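Local coordinates for protein acetyltransferase (Escherichia coli, PDB 7BYY) that acetylates aminoacyl-tRNAs, probably with acetyl-CoA as donor and glycyl-tRNA among its substrates, and acts as the toxin of a toxin-antitoxin system, at residues I12-N17 / I60-G65; S64-G69 / A106-K111; T72-S77 / V97-M102; S93-V98 / P134-Y139. The protein carries 1 engineered substitution. All blocks are in the same frame, centred on the assembly; numbering follows the deposited sequence.

Contact 1: residues I12-N17 / I60-G65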
loop_
_atom_site.group_PDB
_atom_site.type_symbol
_atom_site.label_atom_id
_atom_site.label_comp_id
_atom_site.label_asym_id
_atom_site.label_seq_id
_atom_site.Cartn_x
_atom_site.Cartn_y
_atom_site.Cartn_z
ATOM N N ILE A 12 -20.305 3.838 -22.366
ATOM C CA ILE A 12 -20.832 5.188 -22.200
ATOM C C ILE A 12 -20.035 5.974 -21.166
ATOM O O ILE A 12 -19.731 7.151 -21.374
ATOM C CB ILE A 12 -22.329 5.118 -21.839
ATOM C CG1 ILE A 12 -23.103 4.438 -22.967
ATOM C CG2 ILE A 12 -22.882 6.506 -21.581
ATOM C CD1 ILE A 12 -22.717 4.925 -24.352
ATOM N N VAL A 13 -19.680 5.344 -20.051
ATOM C CA VAL A 13 -18.831 5.959 -19.039
ATOM C C VAL A 13 -17.481 5.257 -19.048
ATOM O O VAL A 13 -17.366 4.081 -19.412
ATOM C CB VAL A 13 -19.470 5.913 -17.635
ATOM C CG1 VAL A 13 -20.901 6.423 -17.689
ATOM C CG2 VAL A 13 -19.421 4.502 -17.064
ATOM N N LEU A 14 -16.447 5.996 -18.651
ATOM C CA LEU A 14 -15.083 5.495 -18.640
ATOM C C LEU A 14 -14.487 5.635 -17.247
ATOM O O LEU A 14 -14.791 6.581 -16.514
ATOM C CB LEU A 14 -14.204 6.242 -19.654
ATOM C CG LEU A 14 -14.707 6.292 -21.098
ATOM C CD1 LEU A 14 -13.711 7.018 -21.991
ATOM C CD2 LEU A 14 -14.989 4.890 -21.623
ATOM N N SER A 15 -13.640 4.676 -16.887
ATOM C CA SER A 15 -12.905 4.704 -15.631
ATOM C C SER A 15 -11.469 5.130 -15.908
ATOM O O SER A 15 -10.796 4.539 -16.760
ATOM C CB SER A 15 -12.938 3.336 -14.948
ATOM O OG SER A 15 -12.377 3.399 -13.647
ATOM N N CYS A 16 -11.008 6.158 -15.199
ATOM C CA CYS A 16 -9.677 6.705 -15.414
ATOM C C CYS A 16 -9.010 6.983 -14.078
ATOM O O CYS A 16 -9.669 7.403 -13.123
ATOM C CB CYS A 16 -9.724 8.007 -16.231
ATOM S SG CYS A 16 -10.786 7.974 -17.699
ATOM N N ASN A 17 -7.703 6.740 -14.016
ATOM C CA ASN A 17 -6.892 7.272 -12.929
ATOM C C ASN A 17 -6.759 8.774 -13.118
ATOM O O ASN A 17 -6.208 9.228 -14.125
ATOM C CB ASN A 17 -5.518 6.609 -12.908
ATOM C CG ASN A 17 -5.517 5.291 -12.167
ATOM O OD1 ASN A 17 -5.687 4.231 -12.766
ATOM N ND2 ASN A 17 -5.321 5.349 -10.853
ATOM N N ILE A 60 -15.795 9.300 -15.935
ATOM C CA ILE A 60 -15.955 10.333 -16.949
ATOM C C ILE A 60 -16.980 9.864 -17.971
ATOM O O ILE A 60 -17.012 8.684 -18.339
ATOM C CB ILE A 60 -14.610 10.661 -17.626
ATOM C CG1 ILE A 60 -13.541 10.957 -16.569
ATOM C CG2 ILE A 60 -14.759 11.829 -18.594
ATOM C CD1 ILE A 60 -13.924 12.054 -15.596
ATOM N N ASP A 61 -17.832 10.787 -18.412
ATOM C CA ASP A 61 -18.739 10.515 -19.520
ATOM C C ASP A 61 -17.958 10.606 -20.823
ATOM O O ASP A 61 -17.325 11.630 -21.098
ATOM C CB ASP A 61 -19.906 11.501 -19.514
ATOM C CG ASP A 61 -20.938 11.187 -20.582
ATOM O OD1 ASP A 61 -21.585 10.124 -20.484
ATOM O OD2 ASP A 61 -21.103 12.001 -21.517
ATOM N N ARG A 62 -17.991 9.539 -21.622
ATOM C CA ARG A 62 -17.216 9.534 -22.858
ATOM C C ARG A 62 -17.695 10.608 -23.824
ATOM O O ARG A 62 -16.886 11.196 -24.551
ATOM C CB ARG A 62 -17.283 8.155 -23.514
ATOM C CG ARG A 62 -16.471 8.032 -24.793
ATOM C CD ARG A 62 -16.838 6.768 -25.549
ATOM N NE ARG A 62 -18.286 6.595 -25.638
ATOM C CZ ARG A 62 -19.056 7.183 -26.548
ATOM N NH1 ARG A 62 -20.366 6.966 -26.548
ATOM N NH2 ARG A 62 -18.519 7.984 -27.459
ATOM N N GLN A 63 -18.996 10.897 -23.832
ATOM C CA GLN A 63 -19.540 11.858 -24.783
ATOM C C GLN A 63 -19.218 13.291 -24.375
ATOM O O GLN A 63 -18.605 14.045 -25.140
ATOM C CB GLN A 63 -21.054 11.661 -24.914
ATOM C CG GLN A 63 -21.690 12.477 -26.025
ATOM C CD GLN A 63 -21.113 12.148 -27.389
ATOM O OE1 GLN A 63 -20.955 10.977 -27.744
ATOM N NE2 GLN A 63 -20.787 13.182 -28.158
ATOM N N SER A 64 -19.617 13.682 -23.165
ATOM C CA SER A 64 -19.504 15.065 -22.724
ATOM C C SER A 64 -18.243 15.357 -21.921
ATOM O O SER A 64 -17.868 16.528 -21.797
ATOM C CB SER A 64 -20.726 15.448 -21.881
ATOM O OG SER A 64 -20.648 14.864 -20.592
ATOM N N GLY A 65 -17.590 14.337 -21.368
ATOM C CA GLY A 65 -16.410 14.544 -20.555
ATOM C C GLY A 65 -16.677 14.904 -19.112
ATOM O O GLY A 65 -15.718 15.104 -18.356
#

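Contact 2: residues S64-G69 / A106-K111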
loop_
_atom_site.group_PDB
_atom_site.type_symbol
_atom_site.label_atom_id
_atom_site.label_comp_id
_atom_site.label_asym_id
_atom_site.label_seq_id
_atom_site.Cartn_x
_atom_site.Cartn_y
_atom_site.Cartn_z
ATOM N N SER A 64 -19.617 13.682 -23.165
ATOM C CA SER A 64 -19.504 15.065 -22.724
ATOM C C SER A 64 -18.243 15.357 -21.921
ATOM O O SER A 64 -17.868 16.528 -21.797
ATOM C CB SER A 64 -20.726 15.448 -21.881
ATOM O OG SER A 64 -20.648 14.864 -20.592
ATOM N N GLY A 65 -17.590 14.337 -21.368
ATOM C CA GLY A 65 -16.410 14.544 -20.555
ATOM C C GLY A 65 -16.677 14.904 -19.112
ATOM O O GLY A 65 -15.718 15.104 -18.356
ATOM N N GLU A 66 -17.943 14.972 -18.700
ATOM C CA GLU A 66 -18.296 15.448 -17.369
ATOM C C GLU A 66 -17.832 14.480 -16.284
ATOM O O GLU A 66 -17.778 13.261 -16.478
ATOM C CB GLU A 66 -19.807 15.656 -17.260
ATOM C CG GLU A 66 -20.316 16.949 -17.877
ATOM C CD GLU A 66 -21.545 17.488 -17.164
ATOM O OE1 GLU A 66 -21.920 16.915 -16.118
ATOM O OE2 GLU A 66 -22.133 18.486 -17.642
ATOM N N LEU A 67 -17.502 15.044 -15.126
ATOM C CA LEU A 67 -17.044 14.263 -13.979
ATOM C C LEU A 67 -18.267 13.684 -13.281
ATOM O O LEU A 67 -18.994 14.394 -12.582
ATOM C CB LEU A 67 -16.216 15.129 -13.038
ATOM C CG LEU A 67 -15.638 14.431 -11.803
ATOM C CD1 LEU A 67 -14.811 13.219 -12.206
ATOM C CD2 LEU A 67 -14.811 15.400 -10.973
ATOM N N ILE A 68 -18.498 12.386 -13.472
ATOM C CA ILE A 68 -19.663 11.741 -12.877
ATOM C C ILE A 68 -19.397 11.393 -11.420
ATOM O O ILE A 68 -20.209 11.686 -10.534
ATOM C CB ILE A 68 -20.056 10.498 -13.696
ATOM C CG1 ILE A 68 -20.589 10.920 -15.066
ATOM C CG2 ILE A 68 -21.085 9.663 -12.945
ATOM C CD1 ILE A 68 -20.333 9.909 -16.164
ATOM N N GLY A 69 -18.256 10.768 -11.146
ATOM C CA GLY A 69 -17.912 10.404 -9.786
ATOM C C GLY A 69 -16.419 10.482 -9.555
ATOM O O GLY A 69 -15.617 10.502 -10.494
ATOM N N ALA A 106 -21.806 12.713 -8.567
ATOM C CA ALA A 106 -22.510 13.965 -8.803
ATOM C C ALA A 106 -24.018 13.742 -8.766
ATOM O O ALA A 106 -24.524 12.693 -9.175
ATOM C CB ALA A 106 -22.091 14.574 -10.141
ATOM N N ARG A 107 -24.738 14.746 -8.262
ATOM C CA ARG A 107 -26.148 14.556 -7.933
ATOM C C ARG A 107 -26.989 14.275 -9.171
ATOM O O ARG A 107 -27.949 13.497 -9.110
ATOM C CB ARG A 107 -26.682 15.779 -7.188
ATOM C CG ARG A 107 -26.390 15.766 -5.696
ATOM C CD ARG A 107 -27.378 16.629 -4.940
ATOM N NE ARG A 107 -27.392 17.994 -5.456
ATOM C CZ ARG A 107 -28.480 18.751 -5.533
ATOM N NH1 ARG A 107 -29.651 18.278 -5.126
ATOM N NH2 ARG A 107 -28.396 19.982 -6.018
ATOM N N LYS A 108 -26.653 14.892 -10.303
ATOM C CA LYS A 108 -27.441 14.672 -11.509
ATOM C C LYS A 108 -27.174 13.318 -12.158
ATOM O O LYS A 108 -27.767 13.027 -13.202
ATOM C CB LYS A 108 -27.199 15.796 -12.520
ATOM C CG LYS A 108 -25.809 15.847 -13.116
ATOM C CD LYS A 108 -25.827 16.651 -14.406
ATOM C CE LYS A 108 -24.612 17.547 -14.517
ATOM N NZ LYS A 108 -24.647 18.370 -15.759
ATOM N N TYR A 109 -26.303 12.493 -11.573
ATOM C CA TYR A 109 -26.114 11.112 -11.998
ATOM C C TYR A 109 -26.472 10.106 -10.915
ATOM O O TYR A 109 -26.342 8.898 -11.148
ATOM C CB TYR A 109 -24.665 10.862 -12.434
ATOM C CG TYR A 109 -24.102 11.886 -13.386
ATOM C CD1 TYR A 109 -23.438 13.007 -12.911
ATOM C CD2 TYR A 109 -24.217 11.724 -14.762
ATOM C CE1 TYR A 109 -22.912 13.945 -13.773
ATOM C CE2 TYR A 109 -23.693 12.659 -15.634
ATOM C CZ TYR A 109 -23.044 13.766 -15.132
ATOM O OH TYR A 109 -22.523 14.701 -15.988
ATOM N N GLN A 110 -26.899 10.560 -9.741
ATOM C CA GLN A 110 -27.203 9.648 -8.651
ATOM C C GLN A 110 -28.449 8.823 -8.972
ATOM O O GLN A 110 -29.139 9.045 -9.971
ATOM C CB GLN A 110 -27.388 10.420 -7.344
ATOM C CG GLN A 110 -26.104 11.034 -6.805
ATOM C CD GLN A 110 -26.320 11.831 -5.532
ATOM O OE1 GLN A 110 -27.446 11.953 -5.047
ATOM N NE2 GLN A 110 -25.241 12.382 -4.987
ATOM N N LYS A 111 -28.722 7.849 -8.100
ATOM C CA LYS A 111 -29.852 6.931 -8.252
ATOM C C LYS A 111 -29.791 6.169 -9.574
ATOM O O LYS A 111 -30.824 5.804 -10.141
ATOM C CB LYS A 111 -31.191 7.667 -8.122
ATOM C CG LYS A 111 -31.655 7.867 -6.691
ATOM C CD LYS A 111 -32.869 8.782 -6.624
ATOM C CE LYS A 111 -33.581 8.673 -5.281
ATOM N NZ LYS A 111 -34.418 7.440 -5.178
#

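Contact 3: residues T72-S77 / V97-M102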
loop_
_atom_site.group_PDB
_atom_site.type_symbol
_atom_site.label_atom_id
_atom_site.label_comp_id
_atom_site.label_asym_id
_atom_site.label_seq_id
_atom_site.Cartn_x
_atom_site.Cartn_y
_atom_site.Cartn_z
ATOM N N THR A 72 -11.158 8.708 -3.936
ATOM C CA THR A 72 -9.786 8.880 -3.479
ATOM C C THR A 72 -9.465 7.885 -2.371
ATOM O O THR A 72 -10.325 7.532 -1.558
ATOM C CB THR A 72 -9.534 10.305 -2.976
ATOM O OG1 THR A 72 -10.460 10.618 -1.932
ATOM C CG2 THR A 72 -9.695 11.311 -4.109
ATOM N N PHE A 73 -8.208 7.447 -2.339
ATOM C CA PHE A 73 -7.796 6.400 -1.416
ATOM C C PHE A 73 -6.304 6.534 -1.143
ATOM O O PHE A 73 -5.549 7.035 -1.981
ATOM C CB PHE A 73 -8.120 5.014 -1.980
ATOM C CG PHE A 73 -7.670 4.821 -3.399
ATOM C CD1 PHE A 73 -8.459 5.245 -4.457
ATOM C CD2 PHE A 73 -6.456 4.213 -3.676
ATOM C CE1 PHE A 73 -8.046 5.069 -5.764
ATOM C CE2 PHE A 73 -6.040 4.030 -4.981
ATOM C CZ PHE A 73 -6.837 4.460 -6.027
ATOM N N THR A 74 -5.893 6.091 0.045
ATOM C CA THR A 74 -4.508 6.156 0.495
ATOM C C THR A 74 -4.102 4.808 1.078
ATOM O O THR A 74 -4.889 3.858 1.117
ATOM C CB THR A 74 -4.301 7.255 1.550
ATOM O OG1 THR A 74 -4.819 6.810 2.811
ATOM C CG2 THR A 74 -5.007 8.539 1.153
ATOM N N ALA A 75 -2.859 4.729 1.539
ATOM C CA ALA A 75 -2.399 3.586 2.313
ATOM C C ALA A 75 -2.613 3.854 3.797
ATOM O O ALA A 75 -2.529 4.996 4.259
ATOM C CB ALA A 75 -0.924 3.290 2.035
ATOM N N TYR A 76 -2.893 2.791 4.544
ATOM C CA TYR A 76 -3.305 2.943 5.931
ATOM C C TYR A 76 -3.015 1.650 6.677
ATOM O O TYR A 76 -2.933 0.573 6.083
ATOM C CB TYR A 76 -4.791 3.306 6.023
ATOM C CG TYR A 76 -5.222 3.886 7.349
ATOM C CD1 TYR A 76 -4.455 4.845 7.994
ATOM C CD2 TYR A 76 -6.408 3.483 7.950
ATOM C CE1 TYR A 76 -4.853 5.379 9.206
ATOM C CE2 TYR A 76 -6.815 4.013 9.158
ATOM C CZ TYR A 76 -6.033 4.960 9.783
ATOM O OH TYR A 76 -6.435 5.487 10.989
ATOM N N SER A 77 -2.856 1.773 7.994
ATOM C CA SER A 77 -2.596 0.624 8.848
ATOM C C SER A 77 -3.432 0.739 10.112
ATOM O O SER A 77 -3.623 1.838 10.642
ATOM C CB SER A 77 -1.106 0.509 9.204
ATOM O OG SER A 77 -0.687 1.579 10.035
ATOM N N VAL A 97 -3.907 -2.048 5.285
ATOM C CA VAL A 97 -5.102 -2.019 4.448
ATOM C C VAL A 97 -5.029 -0.814 3.520
ATOM O O VAL A 97 -4.185 0.070 3.671
ATOM C CB VAL A 97 -6.410 -1.956 5.271
ATOM C CG1 VAL A 97 -6.557 -3.176 6.176
ATOM C CG2 VAL A 97 -6.475 -0.658 6.067
ATOM N N VAL A 98 -5.942 -0.783 2.557
ATOM C CA VAL A 98 -6.161 0.390 1.721
ATOM C C VAL A 98 -7.383 1.117 2.263
ATOM O O VAL A 98 -8.462 0.525 2.383
ATOM C CB VAL A 98 -6.350 0.007 0.246
ATOM C CG1 VAL A 98 -6.884 1.197 -0.541
ATOM C CG2 VAL A 98 -5.036 -0.486 -0.344
ATOM N N ARG A 99 -7.224 2.392 2.603
ATOM C CA ARG A 99 -8.332 3.171 3.136
ATOM C C ARG A 99 -9.050 3.904 2.012
ATOM O O ARG A 99 -8.417 4.589 1.202
ATOM C CB ARG A 99 -7.858 4.175 4.187
ATOM C CG ARG A 99 -8.987 5.064 4.689
ATOM C CD ARG A 99 -8.533 6.023 5.766
ATOM N NE ARG A 99 -7.276 6.669 5.415
ATOM C CZ ARG A 99 -6.876 7.837 5.906
ATOM N NH1 ARG A 99 -7.647 8.490 6.769
ATOM N NH2 ARG A 99 -5.707 8.349 5.531
ATOM N N LEU A 100 -10.372 3.751 1.967
ATOM C CA LEU A 100 -11.224 4.542 1.087
ATOM C C LEU A 100 -11.636 5.794 1.851
ATOM O O LEU A 100 -12.384 5.714 2.831
ATOM C CB LEU A 100 -12.441 3.735 0.642
ATOM C CG LEU A 100 -13.265 4.326 -0.500
ATOM C CD1 LEU A 100 -12.410 4.443 -1.742
ATOM C CD2 LEU A 100 -14.494 3.479 -0.780
ATOM N N VAL A 101 -11.134 6.949 1.422
ATOM C CA VAL A 101 -11.376 8.181 2.160
ATOM C C VAL A 101 -12.501 9.020 1.562
ATOM O O VAL A 101 -13.070 9.864 2.271
ATOM C CB VAL A 101 -10.082 9.016 2.276
ATOM C CG1 VAL A 101 -8.910 8.119 2.642
ATOM C CG2 VAL A 101 -9.802 9.765 0.992
ATOM N N MET A 102 -12.855 8.803 0.297
ATOM C CA MET A 102 -13.904 9.592 -0.330
ATOM C C MET A 102 -14.435 8.850 -1.543
ATOM O O MET A 102 -13.661 8.265 -2.307
ATOM C CB MET A 102 -13.392 10.973 -0.748
ATOM C CG MET A 102 -13.852 12.094 0.154
ATOM S SD MET A 102 -13.098 13.667 -0.281
ATOM C CE MET A 102 -11.371 13.309 0.039
#

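Contact 4: residues S93-V98 / P134-Y139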
loop_
_atom_site.group_PDB
_atom_site.type_symbol
_atom_site.label_atom_id
_atom_site.label_comp_id
_atom_site.label_asym_id
_atom_site.label_seq_id
_atom_site.Cartn_x
_atom_site.Cartn_y
_atom_site.Cartn_z
ATOM N N SER A 93 0.082 -7.824 14.738
ATOM C CA SER A 93 -0.293 -6.691 15.579
ATOM C C SER A 93 -0.689 -5.475 14.751
ATOM O O SER A 93 -1.565 -4.705 15.160
ATOM C CB SER A 93 0.860 -6.343 16.524
ATOM O OG SER A 93 0.582 -5.172 17.273
ATOM N N GLU A 94 -0.063 -5.286 13.593
ATOM C CA GLU A 94 -0.388 -4.197 12.683
ATOM C C GLU A 94 -1.002 -4.776 11.416
ATOM O O GLU A 94 -0.476 -5.740 10.849
ATOM C CB GLU A 94 0.855 -3.373 12.345
ATOM C CG GLU A 94 1.662 -2.939 13.556
ATOM C CD GLU A 94 1.118 -1.676 14.192
ATOM O OE1 GLU A 94 0.474 -0.879 13.474
ATOM O OE2 GLU A 94 1.328 -1.482 15.410
ATOM N N ILE A 95 -2.110 -4.188 10.976
ATOM C CA ILE A 95 -2.871 -4.673 9.830
ATOM C C ILE A 95 -2.797 -3.609 8.743
ATOM O O ILE A 95 -3.323 -2.502 8.908
ATOM C CB ILE A 95 -4.327 -4.981 10.210
ATOM C CG1 ILE A 95 -4.394 -6.219 11.105
ATOM C CG2 ILE A 95 -5.178 -5.180 8.968
ATOM C CD1 ILE A 95 -3.815 -7.462 10.465
ATOM N N GLY A 96 -2.146 -3.940 7.625
ATOM C CA GLY A 96 -2.059 -3.029 6.500
ATOM C C GLY A 96 -3.266 -3.177 5.596
ATOM O O GLY A 96 -3.623 -4.290 5.199
ATOM N N VAL A 97 -3.907 -2.048 5.285
ATOM C CA VAL A 97 -5.102 -2.019 4.448
ATOM C C VAL A 97 -5.029 -0.814 3.520
ATOM O O VAL A 97 -4.185 0.070 3.671
ATOM C CB VAL A 97 -6.410 -1.956 5.271
ATOM C CG1 VAL A 97 -6.557 -3.176 6.176
ATOM C CG2 VAL A 97 -6.475 -0.658 6.067
ATOM N N VAL A 98 -5.942 -0.783 2.557
ATOM C CA VAL A 98 -6.161 0.390 1.721
ATOM C C VAL A 98 -7.383 1.117 2.263
ATOM O O VAL A 98 -8.462 0.525 2.383
ATOM C CB VAL A 98 -6.350 0.007 0.246
ATOM C CG1 VAL A 98 -6.884 1.197 -0.541
ATOM C CG2 VAL A 98 -5.036 -0.486 -0.344
ATOM N N PRO A 134 0.789 -6.760 -0.290
ATOM C CA PRO A 134 -0.344 -7.446 0.342
ATOM C C PRO A 134 -1.037 -6.554 1.357
ATOM O O PRO A 134 -0.393 -5.860 2.147
ATOM C CB PRO A 134 0.304 -8.662 1.019
ATOM C CG PRO A 134 1.660 -8.792 0.385
ATOM C CD PRO A 134 2.071 -7.396 0.040
ATOM N N ILE A 135 -2.367 -6.575 1.320
ATOM C CA ILE A 135 -3.189 -5.852 2.276
ATOM C C ILE A 135 -4.292 -6.785 2.756
ATOM O O ILE A 135 -4.634 -7.769 2.100
ATOM C CB ILE A 135 -3.770 -4.547 1.683
ATOM C CG1 ILE A 135 -4.570 -4.811 0.402
ATOM C CG2 ILE A 135 -2.654 -3.561 1.391
ATOM C CD1 ILE A 135 -6.015 -5.205 0.625
ATOM N N LYS A 136 -4.832 -6.479 3.934
ATOM C CA LYS A 136 -5.867 -7.320 4.521
ATOM C C LYS A 136 -7.265 -6.975 4.029
ATOM O O LYS A 136 -8.150 -7.837 4.068
ATOM C CB LYS A 136 -5.823 -7.224 6.048
ATOM C CG LYS A 136 -4.610 -7.902 6.662
ATOM C CD LYS A 136 -4.571 -9.372 6.292
ATOM C CE LYS A 136 -3.353 -10.059 6.877
ATOM N NZ LYS A 136 -3.484 -11.538 6.778
ATOM N N GLY A 137 -7.481 -5.752 3.560
ATOM C CA GLY A 137 -8.792 -5.367 3.074
ATOM C C GLY A 137 -8.860 -3.871 2.844
ATOM O O GLY A 137 -7.841 -3.216 2.625
ATOM N N VAL A 138 -10.081 -3.346 2.899
ATOM C CA VAL A 138 -10.342 -1.928 2.692
ATOM C C VAL A 138 -11.067 -1.382 3.914
ATOM O O VAL A 138 -12.066 -1.957 4.365
ATOM C CB VAL A 138 -11.159 -1.678 1.412
ATOM C CG1 VAL A 138 -11.616 -0.227 1.349
ATOM C CG2 VAL A 138 -10.337 -2.030 0.184
ATOM N N TYR A 139 -10.560 -0.276 4.447
ATOM C CA TYR A 139 -11.147 0.409 5.585
ATOM C C TYR A 139 -11.719 1.745 5.131
ATOM O O TYR A 139 -11.203 2.377 4.205
ATOM C CB TYR A 139 -10.098 0.618 6.685
ATOM C CG TYR A 139 -10.550 1.491 7.833
ATOM C CD1 TYR A 139 -10.313 2.861 7.827
ATOM C CD2 TYR A 139 -11.200 0.945 8.930
ATOM C CE1 TYR A 139 -10.719 3.663 8.873
ATOM C CE2 TYR A 139 -11.608 1.740 9.984
ATOM C CZ TYR A 139 -11.366 3.099 9.950
ATOM O OH TYR A 139 -11.770 3.895 10.996
#

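Contact 1: residues I12-N17 / I60-G65
I12 meets the turn after strand 55-61 at two levels. I12 O accepts the backbone N of R62 at 3.0 Å. I12 CD1 reaches the edge of the R62 guanidinium, near its plane, 3.8 Å from R62 NH1. I12 CG2 lies alongside D61, both side chains pointing the same way. V13 pairs with D61 in antiparallel, non-hydrogen-bonded fashion, and V13 CA makes a CA-H...O contact with I60 O, 3.4 Å. L14 forms the hydrogen-bonded pair with I60: L14 N donates to I60 O at 2.8 Å, and I60 N returns a bond to L14 O at 3.0 Å. The L14 side chain crosses R62 at a slant and packs CG and CD1 on R62 CB, with L14 CG 4.0 Å from that atom. Further on, C16 SG touches buried I60 on the same face, 4.2 Å from I60 CG1. Across the turn, D61 OD2 accepts S64 N and S64 OG from opposite faces of the carboxylate plane, the first bond making an Asx motif. R62 NE hydrogen-bonds to P11 O, just before I12. Three backbone bonds thus hold the outermost strand 13-17 to its neighbour, while the double grip on D61 OD2 and the bond from R62 NE tie down the turn and the incoming chain.

Contact 2: residues S64-G69 / A106-K111
I68 and Y109 make the apolar heart of this contact. I68 CG1 sits over the centre of one face of the Y109 ring, 3.6 Å from the centroid and 12° off the ring normal, a CH-pi contact. I68 CG2 extends the patch toward Y109 CG and CB. The two side chains cross at about a right angle. Y109 CG lies anti to its own carbonyl carbon, beside the backbone N (chi1 -48°), and there it meets I68 CG2. A106 CB lies at the edge of the Y109 ring, in its plane. F114 of helix 114-132 touches both I68 and Y109.

The charged contact lies toward the outside. K108 NZ forms a salt bridge with E66, reaching the syn lone pair of OE2 at 3.1 Å. The place of the other carboxylate oxygen, OE1, is doubtful in the model, so its part in the bridge is uncertain.

One backbone bond joins the segments. A106 N donates to I68 O at 2.7 Å and nearly straight, at 170°. Within the loop, Y109 N bonds back to A106 O, which starts the 3-10 turn.

I68 and G69 both face L59 of strand 55-61, a classic beta bulge at the start of strand 67-79. The loop 106-111 leaves strand 94-105 and leads to helix 114-132. In GNAT acetyltransferases this connection carries the loop that binds the pyrophosphate of acetyl-CoA, and the Q110-K111 end of the segment is consistent with the start of that site.

Contact 3: residues T72-S77 / V97-M102
Y76 and R99 stack on one face of the sheet. The R99 guanidinium lies flat on the Y76 ring, centres 4.5 Å apart and planes at 22°, a cation-pi contact with CZ over the ring face. V101 CG1 covers the other side of the guanidinium, off toward its rim, so the flat group is sandwiched. T74 OG1 takes R99 NH2 at 3.2 Å, tilted somewhat from the guanidinium plane. R99 CG stands anti to the backbone N (chi1 176°), and the chain bends at chi3.

Further along this face, V101 CG2 and M102 CB close round T72 OG1. T74 CG2 meets V101 CG1 at 4.2 Å. At the far end, Y76 CB leans on V97 CG2.

The opposite face carries F73, A75, V98 and L100. F73 CB touches both V98 CG1 and L100 CD1, each 4.3 Å away. The F73 ring turns off toward F122 and H125 of helix 114-132. L133 of the second subunit packs on F73, A75 and V98.

Antiparallel backbone bonds join the two strands, in pairs at T74 with R99 and Y76 with V97. At the other end the pattern slips by one residue. V101 N bonds to T72 O at 3.1 Å, while the bond from M102 N to the same oxygen is weak. V101 and M102 thus both face T72, a classic beta bulge in strand 94-105. GNAT enzymes commonly have a bulge in the corresponding strand near the acetyl group of acetyl-CoA, and this one may be its counterpart.

Contact 4: residues S93-V98 / P134-Y139
I95 lays CG2 against the aliphatic start of K136, 3.6 Å from both K136 CB and CG, and adds CD1 to the side of CG. The two side chains cross at about a right angle. K136 CG, which lies anti to its own carbonyl carbon (chi1 -71°), and CB make this contact, and the end of the side chain leads away. K136 NZ bonds to N51 O of the second subunit and makes a salt bridge with D53 of that subunit.

V97 CB lies 3.3 Å from G137 O, and V97 CG2 meets Y139 CB at 3.9 Å. On the other face, V98 CG2 touches I135 CG2 at 4.3 Å, and V98 CB approaches V138 CG2 loosely. V138 CG1 bears on V98 O. G96 offers a bare backbone, over which I135 CB sits close to the carbonyl oxygen.

Three backbone bonds hold the segments. K136 N donates to G96 O at 2.8 Å and almost straight, at 168°. V98 N then gives to G137 O, and V98 O takes Y139 N at 3.1 Å. V98 and V138 are the parallel bridge pair. The 74° between the short strand axes is consistent with the splay of these two parallel strands in GNAT enzymes, between which acetyl-CoA inserts.

Strands 94-105 and 137-142 are the two strands of a beta-alpha-beta unit. Its helix 114-132 covers V98 and V138 through F122. Helix 174-187 adds I177 on V138, while strand 168-173 lies on the far side of 137-142 and sets F171 against V97.

In the fold
All four contacts reach one mixed sheet. Contacts 1 and 2 lie at one end, with centres about 10 Å apart. They share S64 and G65, and D61 N probably bonds to E66 O. Contacts 3 and 4 are about 9 Å apart between centres, share V97 and V98, and are joined by a probable bond from L100 N to Y139 O. Both also touch the second subunit. Contact 2 is about 31 Å from contact 4, centre to centre, on opposite sides of the chain's centre. In GNAT relatives acetyl-CoA lies in the gap where strands 94-105 and 137-142 part and at the loop after strand 94-105, so contacts 2 to 4 probably frame that site.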